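Local coordinates for protein endo-pectate lyase (Erwinia chrysanthemi, PDB 3B4N) that probably depolymerises polygalacturonate and methylated pectins by endo-acting, calcium-dependent eliminative cleavage, and is a secreted pectate lyase, at residues V225-S230 and R252-C257; V44-V49 and I63-A68; A291-L296 and C334-S339. All blocks are in the same frame, centred on the assembly; numbering follows the deposited sequence.

Contact 1 of 3, residues V225-S230 and R252-C257; sequences VLQHNS and RSCGDC
Q227 and H228 pair in parallel with R252 and S253, and three backbone hydrogen bonds link the segments from L226 to C254. R252 N donates to L226 O at 3.1 Å, H228 N to R252 O at 3.2 Å, and C254 N to H228 O at 3.0 Å. The third is nearly straight at its hydrogen (169°), whereas the second is bent to 139°. R252 thus reaches the residues before and after Q227, the usual alternation of parallel strands, and H228 pairs with S253 in the next step. This ladder joins successive coils of the right-handed parallel beta helix; the chain turns a corner at V225 and L226, and strand 197-199 of the preceding coil binds the other edge of Q227.

Beyond the ladder the contact is made by an amide and a disulfide. C254 SG and C257 SG, 2.0 Å apart, close a short loop that comes up against N229. The first torsion of N229 (chi1 -57°) places CG beside the backbone N. N229 ND2 lies 3.4 Å from C257 SG and 3.5 Å from C254 CB. Its OD1 bonds N200 ND2, which helps to set the rotation of the amide.

Several other polar side chains, H228, S253 and R252, have partners beyond the two segments. H228 is held at both ring nitrogens, by W251 and S233, while S253 OG is bonded to D289 and R264. The R252 guanidinium bonds N284 through NH2, and G255 N sits 4.0 Å above one of its faces, displaced toward the rim. Q227, on the R252 side of the sheet, brings its side chain to about 5 Å from a bound zinc ion.

Contact 2 of 3, residues V44-V49 and I63-A68; sequences VARQEV and IAVLDA
V44 CG1 presses on A68 CB at 3.5 Å, closer than an ordinary van der Waals contact. Packing is also dense around V49. V49 CG2 meets L66 CD1 at 3.7 Å. V49 CG1, anti to the backbone N (chi1 -175°), touches I63 CG1 at 3.8 Å. W37, L35 and F73 cover parts of this side, where Q47, V49, A64 and L66 point together. The backbone ladder is also short here: L66 N gives to Q47 O at 2.7 Å, while the return bond from Q47 N approaches L66 O 42° out of the carbonyl plane. At the far end V49 O takes I63 N at 2.8 Å and, weakly, A64 N; both residues face V49, a classic beta bulge.

The segments belong to a beta hairpin at one edge of a four-stranded antiparallel sheet, in the order 61-66, 44-52, 85-92, 97-104, consistent with a fibronectin type III-like domain.

The other face differs in exposure and polarity rather than distance: V65 is exposed and R46 partly so, though E48 is buried. V65 CG1 lies 3.6 Å above the centre of the R46 guanidinium, and E48 OE2 meets its edge in plane, accepting from R46 NH1 at 3.0 Å. R62 also pairs with OE2 and Y50 with OE1. A water donates to A45 O at 2.7 Å and accepts a weak bond from A68 N, bridging backbones that no direct hydrogen bond joins.

Contact 3 of 3, residues A291-L296 and C334-S339; sequences ATISGL and CKVSRS
V336 holds CG1 between the backbone N and the carbonyl carbon (chi1 61°), which turns CG2 anti to the N; that methyl touches I293 CB at 3.8 Å. I293 and V336 lie side by side, pointing the same way, because they share a face of the sheet. On the opposite face T292 has OG1 beside its own backbone N (chi1 -62°), and this oxygen lies 3.7 Å from K335 CB.

Parallel pairing links the strands: K335 N donates to A291 O at 2.8 Å, and I293 N to K335 O at 3.1 Å. K335 is the centre of an inverse gamma turn, closed by a weak bond from V336 N to C334 O. One step on, a water enters the ladder, giving to I293 O at 2.7 Å and accepting from S337 N at 2.9 Å. Strand 334-336 lies beside 290-298 on a face of the parallel beta helix, near its C-terminal end, where the C334-C309 disulfide ties it to strand 309-313. V336 also packs on W329. Direct amide bonds, flanked by buried A291, I293, C334 and V336 on one face and exposed T292 and K335 on the other, therefore give way to water-mediated linkage as the strands part.

How the contacts relate
Contacts 1 and 3 both join parallel strands of the beta helix, whereas contact 2 is an antiparallel hairpin in the separate N-terminal part of the chain. The centres of contacts 1 and 2 are 35 Å apart, on opposite sides of the chain's centre; those of contacts 1 and 3 are 19 Å apart. Contact 3 comes to about 9 Å from contact 2 at the nearest atoms, and no two contacts touch. Contact 1 is the one near metal: the Q227 side chain is about 4 Å from that of the zinc ligand D195, while the L226 side chain is about 14 Å from the bound calcium. Contacts 2 and 3 lie away from the known sites.

Contact 1 of 3, residues V225-S230 and R252-C257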
ATOM      1  N   VAL A 225      -5.449  -3.064   6.233  1.00  8.02           N
ATOM      2  CA  VAL A 225      -4.363  -3.219   5.278  1.00  8.21           C
ATOM      3  C   VAL A 225      -3.058  -3.138   6.073  1.00  7.90           C
ATOM      4  O   VAL A 225      -2.211  -4.043   5.995  1.00  7.68           O
ATOM      5  CB  VAL A 225      -4.395  -2.099   4.218  1.00  7.05           C
ATOM      6  CG1 VAL A 225      -3.187  -2.198   3.308  1.00  9.45           C
ATOM      7  CG2 VAL A 225      -5.676  -2.227   3.388  1.00  9.30           C
ATOM      8  N   LEU A 226      -2.922  -2.072   6.856  1.00  9.13           N
ATOM      9  CA  LEU A 226      -1.730  -1.854   7.668  1.00  8.03           C
ATOM     10  C   LEU A 226      -2.040  -1.994   9.159  1.00  7.41           C
ATOM     11  O   LEU A 226      -2.897  -1.287   9.705  1.00  9.79           O
ATOM     12  CB  LEU A 226      -1.147  -0.458   7.372  1.00  7.98           C
ATOM     13  CG  LEU A 226      -0.896  -0.160   5.884  1.00  7.99           C
ATOM     14  CD1 LEU A 226      -0.493   1.305   5.692  1.00  7.38           C
ATOM     15  CD2 LEU A 226       0.178  -1.084   5.343  1.00  8.05           C
ATOM     16  N   GLN A 227      -1.353  -2.935   9.806  1.00  9.41           N
ATOM     17  CA  GLN A 227      -1.515  -3.178  11.238  1.00  8.38           C
ATOM     18  C   GLN A 227      -0.325  -2.522  11.936  1.00  9.12           C
ATOM     19  O   GLN A 227       0.802  -2.623  11.463  1.00 11.84           O
ATOM     20  CB  GLN A 227      -1.532  -4.684  11.510  1.00 11.44           C
ATOM     21  CG  GLN A 227      -1.641  -5.078  12.982  1.00 12.32           C
ATOM     22  CD  GLN A 227      -2.939  -4.630  13.629  1.00 14.96           C
ATOM     23  OE1 GLN A 227      -3.949  -4.414  12.958  1.00 16.42           O
ATOM     24  NE2 GLN A 227      -2.920  -4.507  14.952  1.00 17.81           N
ATOM     25  N   HIS A 228      -0.573  -1.857  13.052  1.00  9.24           N
ATOM     26  CA  HIS A 228       0.494  -1.140  13.748  1.00  7.97           C
ATOM     27  C   HIS A 228       0.464  -1.508  15.228  1.00  9.07           C
ATOM     28  O   HIS A 228      -0.479  -1.153  15.952  1.00  9.37           O
ATOM     29  CB  HIS A 228       0.258   0.359  13.505  1.00  8.77           C
ATOM     30  CG  HIS A 228       1.392   1.249  13.896  1.00  7.61           C
ATOM     31  ND1 HIS A 228       1.583   2.481  13.305  1.00  8.27           N
ATOM     32  CD2 HIS A 228       2.330   1.148  14.869  1.00  9.53           C
ATOM     33  CE1 HIS A 228       2.587   3.101  13.904  1.00  8.95           C
ATOM     34  NE2 HIS A 228       3.057   2.313  14.855  1.00 10.92           N
ATOM     35  N   ASN A 229       1.502  -2.231  15.653  1.00  9.65           N
ATOM     36  CA  ASN A 229       1.620  -2.736  17.026  1.00  9.46           C
ATOM     37  C   ASN A 229       2.667  -2.071  17.906  1.00 10.02           C
ATOM     38  O   ASN A 229       2.486  -1.980  19.121  1.00 10.56           O
ATOM     39  CB  ASN A 229       1.949  -4.233  17.007  1.00 11.04           C
ATOM     40  CG  ASN A 229       0.939  -5.055  16.239  1.00 11.97           C
ATOM     41  OD1 ASN A 229       1.305  -5.998  15.536  1.00 14.41           O
ATOM     42  ND2 ASN A 229      -0.334  -4.720  16.377  1.00  9.61           N
ATOM     43  N   SER A 230       3.788  -1.661  17.325  1.00 10.25           N
ATOM     44  CA  SER A 230       4.812  -1.033  18.151  1.00 10.41           C
ATOM     45  C   SER A 230       4.339   0.334  18.635  1.00 10.38           C
ATOM     46  O   SER A 230       3.327   0.857  18.159  1.00 10.39           O
ATOM     47  CB  SER A 230       6.113  -0.888  17.361  1.00 12.09           C
ATOM     48  OG  SER A 230       5.888  -0.140  16.186  1.00 12.42           O
ATOM     49  N   ARG A 252      -4.791   0.657  11.241  1.00  9.61           N
ATOM     50  CA  ARG A 252      -5.365   0.552  12.569  1.00 10.57           C
ATOM     51  C   ARG A 252      -4.280   0.450  13.628  1.00 11.63           C
ATOM     52  O   ARG A 252      -3.384  -0.397  13.547  1.00 13.17           O
ATOM     53  CB  ARG A 252      -6.272  -0.676  12.677  1.00 11.55           C
ATOM     54  CG  ARG A 252      -6.987  -0.821  14.027  1.00 12.22           C
ATOM     55  CD  ARG A 252      -7.875   0.390  14.344  1.00 12.41           C
ATOM     56  NE  ARG A 252      -8.876   0.095  15.376  1.00 14.36           N
ATOM     57  CZ  ARG A 252      -8.825   0.516  16.638  1.00 13.59           C
ATOM     58  NH1 ARG A 252      -9.795   0.187  17.490  1.00 14.85           N
ATOM     59  NH2 ARG A 252      -7.819   1.272  17.053  1.00 11.84           N
ATOM     60  N   SER A 253      -4.342   1.348  14.599  1.00 11.45           N
ATOM     61  CA  SER A 253      -3.438   1.285  15.737  1.00 11.72           C
ATOM     62  C   SER A 253      -4.081   0.143  16.523  1.00 12.19           C
ATOM     63  O   SER A 253      -5.273   0.188  16.804  1.00 13.33           O
ATOM     64  CB  SER A 253      -3.521   2.568  16.550  1.00 12.89           C
ATOM     65  OG  SER A 253      -2.842   2.413  17.783  1.00 11.23           O
ATOM     66  N   CYS A 254      -3.317  -0.886  16.868  1.00 11.26           N
ATOM     67  CA  CYS A 254      -3.897  -2.023  17.572  1.00 12.99           C
ATOM     68  C   CYS A 254      -4.860  -1.623  18.688  1.00 11.28           C
ATOM     69  O   CYS A 254      -4.483  -0.931  19.626  1.00 11.02           O
ATOM     70  CB  CYS A 254      -2.795  -2.898  18.140  1.00 13.90           C
ATOM     71  SG  CYS A 254      -3.424  -4.543  18.582  1.00 18.58           S
ATOM     72  N   GLY A 255      -6.097  -2.101  18.592  1.00 13.32           N
ATOM     73  CA  GLY A 255      -7.097  -1.745  19.586  1.00 12.35           C
ATOM     74  C   GLY A 255      -7.074  -2.483  20.915  1.00 14.75           C
ATOM     75  O   GLY A 255      -7.363  -1.883  21.952  1.00 15.07           O
ATOM     76  N   ASP A 256      -6.707  -3.763  20.894  1.00 16.46           N
ATOM     77  CA  ASP A 256      -6.710  -4.588  22.103  1.00 19.44           C
ATOM     78  C   ASP A 256      -5.510  -5.522  22.250  1.00 20.09           C
ATOM     79  O   ASP A 256      -5.641  -6.620  22.787  1.00 20.84           O
ATOM     80  CB  ASP A 256      -7.982  -5.433  22.116  1.00 22.95           C
ATOM     81  CG  ASP A 256      -8.099  -6.316  20.883  1.00 24.65           C
ATOM     82  OD1 ASP A 256      -7.081  -6.476  20.174  1.00 26.35           O
ATOM     83  OD2 ASP A 256      -9.197  -6.851  20.622  1.00 28.73           O
ATOM     84  N   CYS A 257      -4.350  -5.093  21.770  1.00 21.43           N
ATOM     85  CA  CYS A 257      -3.133  -5.898  21.849  1.00 21.53           C
ATOM     86  C   CYS A 257      -2.716  -6.251  23.278  1.00 21.25           C
ATOM     87  O   CYS A 257      -3.083  -5.566  24.233  1.00 19.71           O
ATOM     88  CB  CYS A 257      -1.970  -5.144  21.176  1.00 22.38           C
ATOM     89  SG  CYS A 257      -1.797  -5.448  19.388  1.00 26.08           S
TER

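Contact 2 of 3, residues V44-V49 and I63-A68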
ATOM      1  N   VAL A  44      13.591  13.561  -9.732  1.00 13.37           N
ATOM      2  CA  VAL A  44      12.524  13.351 -10.700  1.00 11.53           C
ATOM      3  C   VAL A  44      11.746  14.638 -10.958  1.00 12.01           C
ATOM      4  O   VAL A  44      11.381  15.347 -10.016  1.00 13.70           O
ATOM      5  CB  VAL A  44      11.537  12.275 -10.213  1.00 11.48           C
ATOM      6  CG1 VAL A  44      10.439  12.075 -11.255  1.00 11.15           C
ATOM      7  CG2 VAL A  44      12.272  10.965  -9.959  1.00 13.36           C
ATOM      8  N   ALA A  45      11.502  14.930 -12.235  1.00 12.01           N
ATOM      9  CA  ALA A  45      10.747  16.115 -12.641  1.00 11.51           C
ATOM     10  C   ALA A  45       9.338  15.687 -13.057  1.00 11.96           C
ATOM     11  O   ALA A  45       8.351  16.299 -12.662  1.00 12.66           O
ATOM     12  CB  ALA A  45      11.443  16.811 -13.790  1.00 12.22           C
ATOM     13  N   ARG A  46       9.261  14.634 -13.865  1.00  9.92           N
ATOM     14  CA  ARG A  46       7.978  14.101 -14.314  1.00 10.84           C
ATOM     15  C   ARG A  46       8.160  12.635 -14.638  1.00  9.53           C
ATOM     16  O   ARG A  46       9.286  12.140 -14.714  1.00 10.16           O
ATOM     17  CB  ARG A  46       7.473  14.825 -15.569  1.00 10.56           C
ATOM     18  CG  ARG A  46       8.368  14.630 -16.790  1.00 10.77           C
ATOM     19  CD  ARG A  46       7.627  14.846 -18.104  1.00 11.61           C
ATOM     20  NE  ARG A  46       7.049  16.182 -18.191  1.00 12.27           N
ATOM     21  CZ  ARG A  46       6.382  16.632 -19.249  1.00 11.58           C
ATOM     22  NH1 ARG A  46       6.211  15.856 -20.309  1.00 13.28           N
ATOM     23  NH2 ARG A  46       5.888  17.863 -19.237  1.00 11.23           N
ATOM     24  N   GLN A  47       7.041  11.946 -14.831  1.00 10.64           N
ATOM     25  CA  GLN A  47       7.080  10.529 -15.162  1.00  9.01           C
ATOM     26  C   GLN A  47       6.072  10.306 -16.273  1.00 10.23           C
ATOM     27  O   GLN A  47       4.938  10.760 -16.185  1.00 12.85           O
ATOM     28  CB  GLN A  47       6.745   9.693 -13.926  1.00  8.70           C
ATOM     29  CG  GLN A  47       7.714   9.980 -12.786  1.00  8.71           C
ATOM     30  CD  GLN A  47       7.321   9.278 -11.513  1.00  8.14           C
ATOM     31  OE1 GLN A  47       6.356   9.670 -10.843  1.00 11.87           O
ATOM     32  NE2 GLN A  47       8.061   8.231 -11.171  1.00  6.92           N
ATOM     33  N   GLU A  48       6.492   9.612 -17.323  1.00  9.43           N
ATOM     34  CA  GLU A  48       5.615   9.396 -18.459  1.00 10.54           C
ATOM     35  C   GLU A  48       5.295   7.933 -18.650  1.00  9.49           C
ATOM     36  O   GLU A  48       6.171   7.076 -18.558  1.00 10.44           O
ATOM     37  CB  GLU A  48       6.274   9.946 -19.720  1.00 10.23           C
ATOM     38  CG  GLU A  48       6.710  11.400 -19.590  1.00 12.33           C
ATOM     39  CD  GLU A  48       7.315  11.937 -20.864  1.00 15.17           C
ATOM     40  OE1 GLU A  48       8.074  11.195 -21.523  1.00 18.44           O
ATOM     41  OE2 GLU A  48       7.041  13.107 -21.197  1.00 17.84           O
ATOM     42  N   VAL A  49       4.030   7.643 -18.914  1.00  9.47           N
ATOM     43  CA  VAL A  49       3.615   6.266 -19.128  1.00  9.14           C
ATOM     44  C   VAL A  49       3.446   6.050 -20.622  1.00  9.35           C
ATOM     45  O   VAL A  49       2.800   6.844 -21.298  1.00  9.74           O
ATOM     46  CB  VAL A  49       2.271   5.955 -18.433  1.00 10.08           C
ATOM     47  CG1 VAL A  49       1.938   4.473 -18.577  1.00  9.21           C
ATOM     48  CG2 VAL A  49       2.341   6.348 -16.964  1.00 11.56           C
ATOM     49  N   ILE A  63       0.738   7.721 -22.988  1.00 10.75           N
ATOM     50  CA  ILE A  63      -0.665   7.779 -22.602  1.00 11.53           C
ATOM     51  C   ILE A  63      -0.873   8.672 -21.386  1.00 11.61           C
ATOM     52  O   ILE A  63      -2.005   9.004 -21.055  1.00 12.56           O
ATOM     53  CB  ILE A  63      -1.271   6.377 -22.323  1.00 11.50           C
ATOM     54  CG1 ILE A  63      -0.551   5.680 -21.166  1.00 13.31           C
ATOM     55  CG2 ILE A  63      -1.214   5.548 -23.601  1.00 12.62           C
ATOM     56  CD1 ILE A  63      -1.264   4.393 -20.708  1.00 11.18           C
ATOM     57  N   ALA A  64       0.213   9.072 -20.722  1.00 10.65           N
ATOM     58  CA  ALA A  64       0.081   9.952 -19.568  1.00 10.11           C
ATOM     59  C   ALA A  64       1.361  10.662 -19.159  1.00  9.85           C
ATOM     60  O   ALA A  64       2.459  10.155 -19.366  1.00 10.41           O
ATOM     61  CB  ALA A  64      -0.468   9.165 -18.359  1.00 11.16           C
ATOM     62  N   VAL A  65       1.202  11.862 -18.608  1.00  9.54           N
ATOM     63  CA  VAL A  65       2.325  12.622 -18.064  1.00  9.84           C
ATOM     64  C   VAL A  65       1.917  12.793 -16.603  1.00  9.96           C
ATOM     65  O   VAL A  65       0.862  13.374 -16.314  1.00 11.89           O
ATOM     66  CB  VAL A  65       2.482  14.011 -18.708  1.00 10.45           C
ATOM     67  CG1 VAL A  65       3.531  14.815 -17.936  1.00 11.88           C
ATOM     68  CG2 VAL A  65       2.920  13.866 -20.169  1.00 11.78           C
ATOM     69  N   LEU A  66       2.752  12.292 -15.695  1.00 10.05           N
ATOM     70  CA  LEU A  66       2.466  12.331 -14.263  1.00 10.09           C
ATOM     71  C   LEU A  66       3.451  13.183 -13.495  1.00 10.14           C
ATOM     72  O   LEU A  66       4.523  13.510 -14.000  1.00 10.49           O
ATOM     73  CB  LEU A  66       2.507  10.909 -13.695  1.00  9.64           C
ATOM     74  CG  LEU A  66       1.693   9.870 -14.477  1.00  9.98           C
ATOM     75  CD1 LEU A  66       1.954   8.488 -13.914  1.00 10.91           C
ATOM     76  CD2 LEU A  66       0.207  10.221 -14.424  1.00 12.88           C
ATOM     77  N   ASP A  67       3.084  13.536 -12.263  1.00 10.04           N
ATOM     78  CA  ASP A  67       3.968  14.325 -11.419  1.00 11.74           C
ATOM     79  C   ASP A  67       5.143  13.455 -10.973  1.00 11.69           C
ATOM     80  O   ASP A  67       5.199  12.273 -11.305  1.00 11.15           O
ATOM     81  CB  ASP A  67       3.210  14.917 -10.212  1.00 12.23           C
ATOM     82  CG  ASP A  67       2.663  13.864  -9.265  1.00 16.29           C
ATOM     83  OD1 ASP A  67       3.304  12.819  -9.055  1.00 14.25           O
ATOM     84  OD2 ASP A  67       1.583  14.105  -8.692  1.00 20.37           O
ATOM     85  N   ALA A  68       6.071  14.027 -10.213  1.00 10.82           N
ATOM     86  CA  ALA A  68       7.266  13.315  -9.784  1.00 10.45           C
ATOM     87  C   ALA A  68       7.129  12.451  -8.545  1.00 10.58           C
ATOM     88  O   ALA A  68       8.034  11.673  -8.233  1.00 12.19           O
ATOM     89  CB  ALA A  68       8.394  14.326  -9.553  1.00 12.20           C
TER
HETATM   90  O   HOH W   1       6.347  16.963 -10.937  1.00 14.43           O

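Contact 3 of 3, residues A291-L296 and C334-S339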
ATOM      1  N   ALA A 291      -3.188  10.521  13.696  1.00  9.12           N
ATOM      2  CA  ALA A 291      -3.189  10.222  12.265  1.00  8.80           C
ATOM      3  C   ALA A 291      -3.148  11.558  11.542  1.00 10.37           C
ATOM      4  O   ALA A 291      -4.016  12.395  11.742  1.00  9.76           O
ATOM      5  CB  ALA A 291      -4.443   9.466  11.876  1.00  8.82           C
ATOM      6  N   THR A 292      -2.129  11.756  10.713  1.00  9.37           N
ATOM      7  CA  THR A 292      -1.968  12.990   9.947  1.00 10.33           C
ATOM      8  C   THR A 292      -2.178  12.576   8.497  1.00 10.45           C
ATOM      9  O   THR A 292      -1.352  11.866   7.929  1.00 12.11           O
ATOM     10  CB  THR A 292      -0.567  13.570  10.189  1.00 12.45           C
ATOM     11  OG1 THR A 292      -0.432  13.880  11.586  1.00 13.56           O
ATOM     12  CG2 THR A 292      -0.350  14.836   9.377  1.00 14.73           C
ATOM     13  N   ILE A 293      -3.278  13.041   7.908  1.00  9.52           N
ATOM     14  CA  ILE A 293      -3.685  12.644   6.560  1.00  9.92           C
ATOM     15  C   ILE A 293      -3.978  13.762   5.561  1.00 11.41           C
ATOM     16  O   ILE A 293      -4.698  14.710   5.874  1.00 12.53           O
ATOM     17  CB  ILE A 293      -4.979  11.787   6.646  1.00 10.94           C
ATOM     18  CG1 ILE A 293      -4.739  10.564   7.522  1.00 11.17           C
ATOM     19  CG2 ILE A 293      -5.453  11.372   5.260  1.00 11.55           C
ATOM     20  CD1 ILE A 293      -6.007   9.794   7.839  1.00 14.27           C
ATOM     21  N   SER A 294      -3.443  13.612   4.350  1.00 10.47           N
ATOM     22  CA  SER A 294      -3.672  14.539   3.245  1.00 11.14           C
ATOM     23  C   SER A 294      -3.290  13.806   1.961  1.00 11.65           C
ATOM     24  O   SER A 294      -2.644  12.753   2.010  1.00 10.88           O
ATOM     25  CB  SER A 294      -2.842  15.823   3.405  1.00 13.22           C
ATOM     26  OG  SER A 294      -1.446  15.574   3.386  1.00 12.69           O
ATOM     27  N   GLY A 295      -3.704  14.349   0.822  1.00 10.44           N
ATOM     28  CA  GLY A 295      -3.396  13.716  -0.448  1.00 10.10           C
ATOM     29  C   GLY A 295      -4.134  12.408  -0.653  1.00  9.99           C
ATOM     30  O   GLY A 295      -3.687  11.560  -1.427  1.00 10.96           O
ATOM     31  N   LEU A 296      -5.264  12.248   0.029  1.00 10.54           N
ATOM     32  CA  LEU A 296      -6.057  11.027  -0.067  1.00 11.21           C
ATOM     33  C   LEU A 296      -7.190  11.171  -1.071  1.00 11.52           C
ATOM     34  O   LEU A 296      -8.008  12.081  -0.967  1.00 12.45           O
ATOM     35  CB  LEU A 296      -6.628  10.669   1.306  1.00 11.42           C
ATOM     36  CG  LEU A 296      -7.532   9.438   1.398  1.00 10.05           C
ATOM     37  CD1 LEU A 296      -6.766   8.174   1.040  1.00 10.90           C
ATOM     38  CD2 LEU A 296      -8.056   9.336   2.822  1.00 11.72           C
ATOM     39  N   CYS A 334      -6.892  13.242  15.304  1.00 11.45           N
ATOM     40  CA  CYS A 334      -7.237  13.083  13.899  1.00 11.71           C
ATOM     41  C   CYS A 334      -6.851  14.367  13.179  1.00 12.34           C
ATOM     42  O   CYS A 334      -7.663  15.286  13.015  1.00 13.05           O
ATOM     43  CB  CYS A 334      -8.728  12.816  13.729  1.00 12.94           C
ATOM     44  SG  CYS A 334      -9.237  11.098  14.046  1.00 13.56           S
ATOM     45  N   LYS A 335      -5.589  14.429  12.770  1.00 11.61           N
ATOM     46  CA  LYS A 335      -5.060  15.586  12.073  1.00 12.32           C
ATOM     47  C   LYS A 335      -5.346  15.453  10.587  1.00 12.75           C
ATOM     48  O   LYS A 335      -4.445  15.251   9.769  1.00 12.14           O
ATOM     49  CB  LYS A 335      -3.556  15.717  12.323  1.00 13.49           C
ATOM     50  CG  LYS A 335      -3.184  16.189  13.729  1.00 18.77           C
ATOM     51  CD  LYS A 335      -3.504  17.664  13.915  1.00 23.96           C
ATOM     52  CE  LYS A 335      -3.059  18.170  15.281  1.00 26.74           C
ATOM     53  NZ  LYS A 335      -3.376  19.618  15.451  1.00 29.15           N
ATOM     54  N   VAL A 336      -6.624  15.533  10.256  1.00 13.59           N
ATOM     55  CA  VAL A 336      -7.076  15.469   8.883  1.00 13.49           C
ATOM     56  C   VAL A 336      -8.147  16.546   8.724  1.00 15.21           C
ATOM     57  O   VAL A 336      -9.006  16.722   9.589  1.00 14.83           O
ATOM     58  CB  VAL A 336      -7.637  14.062   8.520  1.00 13.59           C
ATOM     59  CG1 VAL A 336      -8.835  13.726   9.391  1.00 13.41           C
ATOM     60  CG2 VAL A 336      -8.024  14.020   7.049  1.00 13.30           C
ATOM     61  N   SER A 337      -8.057  17.296   7.633  1.00 15.54           N
ATOM     62  CA  SER A 337      -9.016  18.357   7.345  1.00 17.31           C
ATOM     63  C   SER A 337      -9.804  17.947   6.107  1.00 18.85           C
ATOM     64  O   SER A 337      -9.375  17.069   5.359  1.00 18.34           O
ATOM     65  CB  SER A 337      -8.288  19.679   7.070  1.00 16.74           C
ATOM     66  OG  SER A 337      -7.424  20.059   8.134  1.00 21.75           O
ATOM     67  N   ARG A 338     -10.953  18.576   5.884  1.00 20.15           N
ATOM     68  CA  ARG A 338     -11.762  18.257   4.716  1.00 20.94           C
ATOM     69  C   ARG A 338     -10.966  18.393   3.424  1.00 20.00           C
ATOM     70  O   ARG A 338     -11.213  17.675   2.461  1.00 21.05           O
ATOM     71  CB  ARG A 338     -12.986  19.175   4.636  1.00 23.52           C
ATOM     72  CG  ARG A 338     -14.274  18.554   5.136  1.00 27.97           C
ATOM     73  CD  ARG A 338     -14.404  18.673   6.636  1.00 29.77           C
ATOM     74  NE  ARG A 338     -15.743  18.310   7.090  1.00 31.99           N
ATOM     75  CZ  ARG A 338     -16.200  18.549   8.313  1.00 31.74           C
ATOM     76  NH1 ARG A 338     -17.429  18.185   8.648  1.00 33.42           N
ATOM     77  NH2 ARG A 338     -15.429  19.160   9.202  1.00 32.36           N
ATOM     78  N   SER A 339     -10.013  19.320   3.411  1.00 19.23           N
ATOM     79  CA  SER A 339      -9.182  19.565   2.237  1.00 19.93           C
ATOM     80  C   SER A 339      -8.178  18.444   1.992  1.00 19.90           C
ATOM     81  O   SER A 339      -7.521  18.402   0.948  1.00 20.47           O
ATOM     82  CB  SER A 339      -8.420  20.882   2.402  1.00 21.15           C
ATOM     83  OG  SER A 339      -7.490  20.802   3.470  1.00 21.17           O
TER
HETATM   84  O   HOH W   2      -5.657  17.259   6.006  1.00 13.89           O
HETATM   85  O   HOH W   3      -5.033  16.639  -0.088  1.00 21.67           O